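Local coordinates for type III effector Xcv3220-like C-terminal domain-containing protein (Xanthomonas campestris pv. vesicatoria, PDB 4FC9) that is a type III effector secreted into plant host cells, where its all-helical C-terminal domain probably acts as an E3 ubiquitin ligase, at residues A[91-94]-A[95-99]; A[120-123]-A[124-128]. All blocks are in the same frame, centred on the assembly; numbering follows the deposited sequence.

Contact 1: A[91-94]-A[95-99]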
loop_
_atom_site.group_PDB
_atom_site.type_symbol
_atom_site.label_atom_id
_atom_site.label_comp_id
_atom_site.label_asym_id
_atom_site.label_seq_id
_atom_site.Cartn_x
_atom_site.Cartn_y
_atom_site.Cartn_z
ATOM N N LEU A 91 9.925 12.018 0.677
ATOM C CA LEU A 91 11.055 11.326 1.284
ATOM C C LEU A 91 10.738 10.775 2.657
ATOM O O LEU A 91 11.264 9.738 3.054
ATOM C CB LEU A 91 12.236 12.275 1.421
ATOM C CG LEU A 91 12.783 12.862 0.129
ATOM C CD1 LEU A 91 13.965 13.761 0.455
ATOM C CD2 LEU A 91 13.167 11.749 -0.837
ATOM N N GLU A 92 9.899 11.487 3.395
ATOM C CA GLU A 92 9.563 11.075 4.747
ATOM C C GLU A 92 8.701 9.826 4.703
ATOM O O GLU A 92 8.841 8.938 5.541
ATOM C CB GLU A 92 8.853 12.201 5.489
ATOM C CG GLU A 92 9.504 13.558 5.262
ATOM C CD GLU A 92 9.603 14.383 6.527
ATOM O OE1 GLU A 92 9.068 13.947 7.568
ATOM O OE2 GLU A 92 10.222 15.467 6.476
ATOM N N PHE A 93 7.818 9.758 3.712
ATOM C CA PHE A 93 7.004 8.569 3.510
ATOM C C PHE A 93 7.869 7.385 3.097
ATOM O O PHE A 93 7.761 6.299 3.659
ATOM C CB PHE A 93 5.926 8.812 2.455
ATOM C CG PHE A 93 5.155 7.574 2.088
ATOM C CD1 PHE A 93 4.095 7.141 2.874
ATOM C CD2 PHE A 93 5.498 6.835 0.961
ATOM C CE1 PHE A 93 3.389 5.994 2.541
ATOM C CE2 PHE A 93 4.799 5.686 0.623
ATOM C CZ PHE A 93 3.743 5.267 1.414
ATOM N N LEU A 94 8.731 7.604 2.112
ATOM C CA LEU A 94 9.597 6.545 1.608
ATOM C C LEU A 94 10.542 6.033 2.691
ATOM O O LEU A 94 10.853 4.842 2.747
ATOM C CB LEU A 94 10.370 7.031 0.381
ATOM C CG LEU A 94 9.474 7.454 -0.788
ATOM C CD1 LEU A 94 10.286 8.119 -1.892
ATOM C CD2 LEU A 94 8.693 6.260 -1.329
ATOM N N GLN A 95 10.982 6.939 3.558
ATOM C CA GLN A 95 11.811 6.569 4.699
ATOM C C GLN A 95 11.056 5.618 5.628
ATOM O O GLN A 95 11.619 4.629 6.090
ATOM C CB GLN A 95 12.254 7.813 5.469
ATOM C CG GLN A 95 13.548 7.646 6.258
ATOM C CD GLN A 95 14.799 7.843 5.413
ATOM O OE1 GLN A 95 15.285 8.968 5.244
ATOM N NE2 GLN A 95 15.336 6.746 4.891
ATOM N N ARG A 96 9.782 5.910 5.893
ATOM C CA ARG A 96 8.959 5.056 6.755
ATOM C C ARG A 96 8.740 3.678 6.143
ATOM O O ARG A 96 8.717 2.666 6.850
ATOM C CB ARG A 96 7.606 5.704 7.054
ATOM C CG ARG A 96 7.677 6.938 7.925
ATOM C CD ARG A 96 8.206 6.619 9.309
ATOM N NE ARG A 96 7.910 7.698 10.247
ATOM C CZ ARG A 96 8.501 7.850 11.426
ATOM N NH1 ARG A 96 8.165 8.862 12.217
ATOM N NH2 ARG A 96 9.432 6.992 11.815
ATOM N N VAL A 97 8.564 3.645 4.828
ATOM C CA VAL A 97 8.399 2.379 4.134
ATOM C C VAL A 97 9.650 1.526 4.309
ATOM O O VAL A 97 9.557 0.331 4.591
ATOM C CB VAL A 97 8.102 2.580 2.639
ATOM C CG1 VAL A 97 8.113 1.242 1.905
ATOM C CG2 VAL A 97 6.771 3.289 2.453
ATOM N N SER A 98 10.820 2.145 4.158
ATOM C CA SER A 98 12.085 1.439 4.347
ATOM C C SER A 98 12.240 0.969 5.780
ATOM O O SER A 98 12.783 -0.109 6.032
ATOM C CB SER A 98 13.269 2.332 3.985
ATOM O OG SER A 98 13.436 2.402 2.584
ATOM N N ASP A 99 11.772 1.785 6.718
ATOM C CA ASP A 99 11.868 1.441 8.127
ATOM C C ASP A 99 11.041 0.210 8.443
ATOM O O ASP A 99 11.457 -0.649 9.217
ATOM C CB ASP A 99 11.423 2.607 9.005
ATOM C CG ASP A 99 12.391 3.766 8.962
ATOM O OD1 ASP A 99 13.488 3.606 8.379
ATOM O OD2 ASP A 99 12.057 4.833 9.518
#
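Phe93 and Val97, one turn apart on helix 91-101, make a local intrahelical contact on the side of the helix that faces the protein interior, where the ring of Phe93 also packs on Met161, Thr164 and Ile168 of helix 152-171. The touching branch of Val97 is CG2, which lies over one face of the Phe93 ring, displaced from the ring centre. It sits 4.0 Å from the ring centroid and 26° off the ring normal, which meets the geometry of a CH-pi contact, and its nearest ring atom, Phe93 CE2, is 3.6 Å from Val97 CG2. Torsions explain the meeting: Phe93 swings CG anti to its own backbone N (chi1 173°), while Val97 holds CG2 beside its backbone N, directed back at the preceding turn. There Val97 CG2 also comes 3.4 Å from Phe93 O. This carbonyl oxygen also accepts the backbone N-H of Val97 (Val97 N to Phe93 O, 3.0 Å). Phe93 and His132 also meet edge-to-face (T-shaped). On another side of the helix the polar chains take over. Arg96 CG stands beside its own backbone N (chi1 -68°), 3.3 Å from Glu92 O; the bend at chi2 turns the rest of the chain, and the guanidinium is directed outward from the turn before, to a salt bridge between Arg96 NE and Asp175. Glu92 is not the ionic partner here, since Glu92 OE1 lies 6.9 Å from Arg96 NE. The chemistry is therefore divided by direction: on the buried side a CH-pi contact covers one face of the ring, and helix 152-171 and His132 add packing, whereas Arg96 spends its charge on a residue distant in sequence and probably ties helix 91-101 electrostatically to the later part of the chain.

Contact 2: A[120-123]-A[124-128]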
loop_
_atom_site.group_PDB
_atom_site.type_symbol
_atom_site.label_atom_id
_atom_site.label_comp_id
_atom_site.label_asym_id
_atom_site.label_seq_id
_atom_site.Cartn_x
_atom_site.Cartn_y
_atom_site.Cartn_z
ATOM N N THR A 120 11.625 -16.290 1.397
ATOM C CA THR A 120 10.425 -15.696 1.969
ATOM C C THR A 120 10.692 -14.273 2.436
ATOM O O THR A 120 9.877 -13.376 2.209
ATOM C CB THR A 120 9.918 -16.537 3.144
ATOM O OG1 THR A 120 9.620 -17.861 2.683
ATOM C CG2 THR A 120 8.671 -15.922 3.742
ATOM N N ASN A 121 11.836 -14.069 3.082
ATOM C CA ASN A 121 12.242 -12.736 3.524
ATOM C C ASN A 121 12.362 -11.742 2.371
ATOM O O ASN A 121 11.978 -10.583 2.493
ATOM C CB ASN A 121 13.565 -12.800 4.291
ATOM C CG ASN A 121 13.419 -13.456 5.649
ATOM O OD1 ASN A 121 12.309 -13.633 6.149
ATOM N ND2 ASN A 121 14.541 -13.804 6.261
ATOM N N VAL A 122 12.895 -12.210 1.250
ATOM C CA VAL A 122 13.094 -11.366 0.082
ATOM C C VAL A 122 11.768 -11.007 -0.597
ATOM O O VAL A 122 11.554 -9.851 -0.961
ATOM C CB VAL A 122 14.079 -12.017 -0.912
ATOM C CG1 VAL A 122 14.076 -11.275 -2.234
ATOM C CG2 VAL A 122 15.481 -12.045 -0.311
ATOM N N SER A 123 10.884 -11.992 -0.749
ATOM C CA SER A 123 9.539 -11.754 -1.268
ATOM C C SER A 123 8.807 -10.715 -0.426
ATOM O O SER A 123 8.261 -9.746 -0.957
ATOM C CB SER A 123 8.723 -13.047 -1.275
ATOM O OG SER A 123 9.267 -13.990 -2.176
ATOM N N ASN A 124 8.798 -10.924 0.890
ATOM C CA ASN A 124 8.124 -10.017 1.816
ATOM C C ASN A 124 8.690 -8.599 1.779
ATOM O O ASN A 124 7.945 -7.617 1.807
ATOM C CB ASN A 124 8.182 -10.572 3.238
ATOM C CG ASN A 124 7.232 -11.727 3.446
ATOM O OD1 ASN A 124 6.301 -11.924 2.667
ATOM N ND2 ASN A 124 7.455 -12.495 4.503
ATOM N N TRP A 125 10.012 -8.511 1.720
ATOM C CA TRP A 125 10.707 -7.239 1.629
ATOM C C TRP A 125 10.312 -6.485 0.358
ATOM O O TRP A 125 9.952 -5.308 0.420
ATOM C CB TRP A 125 12.215 -7.481 1.672
ATOM C CG TRP A 125 13.038 -6.236 1.699
ATOM C CD1 TRP A 125 13.233 -5.406 2.762
ATOM C CD2 TRP A 125 13.798 -5.688 0.617
ATOM N NE1 TRP A 125 14.056 -4.368 2.407
ATOM C CE2 TRP A 125 14.417 -4.518 1.097
ATOM C CE3 TRP A 125 14.005 -6.068 -0.710
ATOM C CZ2 TRP A 125 15.234 -3.728 0.294
ATOM C CZ3 TRP A 125 14.819 -5.283 -1.504
ATOM C CH2 TRP A 125 15.424 -4.128 -1.000
ATOM N N LYS A 126 10.379 -7.163 -0.786
ATOM C CA LYS A 126 9.969 -6.574 -2.056
ATOM C C LYS A 126 8.514 -6.124 -1.975
ATOM O O LYS A 126 8.164 -5.026 -2.415
ATOM C CB LYS A 126 10.114 -7.586 -3.193
ATOM C CG LYS A 126 11.541 -7.890 -3.644
ATOM C CD LYS A 126 11.520 -8.718 -4.933
ATOM C CE LYS A 126 12.903 -8.859 -5.550
ATOM N NZ LYS A 126 12.841 -9.473 -6.907
ATOM N N ALA A 127 7.673 -6.987 -1.408
ATOM C CA ALA A 127 6.248 -6.708 -1.263
ATOM C C ALA A 127 6.016 -5.417 -0.486
ATOM O O ALA A 127 5.240 -4.558 -0.915
ATOM C CB ALA A 127 5.548 -7.870 -0.584
ATOM N N GLN A 128 6.694 -5.281 0.650
ATOM C CA GLN A 128 6.558 -4.084 1.468
ATOM C C GLN A 128 7.136 -2.850 0.779
ATOM O O GLN A 128 6.523 -1.783 0.805
ATOM C CB GLN A 128 7.192 -4.284 2.849
ATOM C CG GLN A 128 6.504 -5.358 3.685
ATOM C CD GLN A 128 7.024 -5.431 5.116
ATOM O OE1 GLN A 128 7.718 -6.379 5.490
ATOM N NE2 GLN A 128 6.675 -4.435 5.927
HETATM O O HOH W 1 9.736 -11.487 6.490
#
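Thr120 and Asn124 run alongside each other on one flank of helix 112-129, with Thr120 CG2 3.7 Å from Asn124 ND2. The close packing here belongs to the backbone and the first side-chain carbons. Lys126 N donates to Val122 O over 2.9 Å, and Lys126 CG rests 3.3 Å from the same oxygen because CG stands beside the backbone N (chi1 -73°). Trp125 CB comes 3.2 Å from Asn121 O. This is regular alpha-helical i to i+4 pairing, within one of the long helices of the all-helical, bilobal C-terminal domain. The indole of Trp125 reaches Pro105 and Ala101, and its NE1 is hydrogen-bonded to the carbonyl oxygen of Gly102, which anchors this helix against the end of helix 91-101. The polar side is looser. A water accepts from Asn124 ND2 at 3.2 Å and donates to Asn121 OD1 at 3.4 Å, so one water bridges the two amides, by one ordinary bond and one weak one. Ser123 OG bonds back to Tyr119 O, whereas Lys126, extended beyond CG, carries its NZ away from the helix on an exposed face.

Overall arrangement
Both contacts are short-range pairings within single helices that follow each other in the chain, 91-101 and 112-129, with centres about 16 Å apart. They differ in depth: contact 1 is partly buried and includes two interior residues, while contact 2 is a surface contact with none. The chemistry shifts with depth, from aromatic-aliphatic packing within 91-99, whose arginine pairs with an aspartate beyond the contact, to amides, hydroxyls and a bridging water in 120-128. The helices meet directly, Val97 CG1 lying 3.6 Å from Gln128 O. Contact 1 additionally reaches helix 152-171, whereas contact 2 turns its tryptophan and Gln128 onto the C-terminal end of helix 91-101.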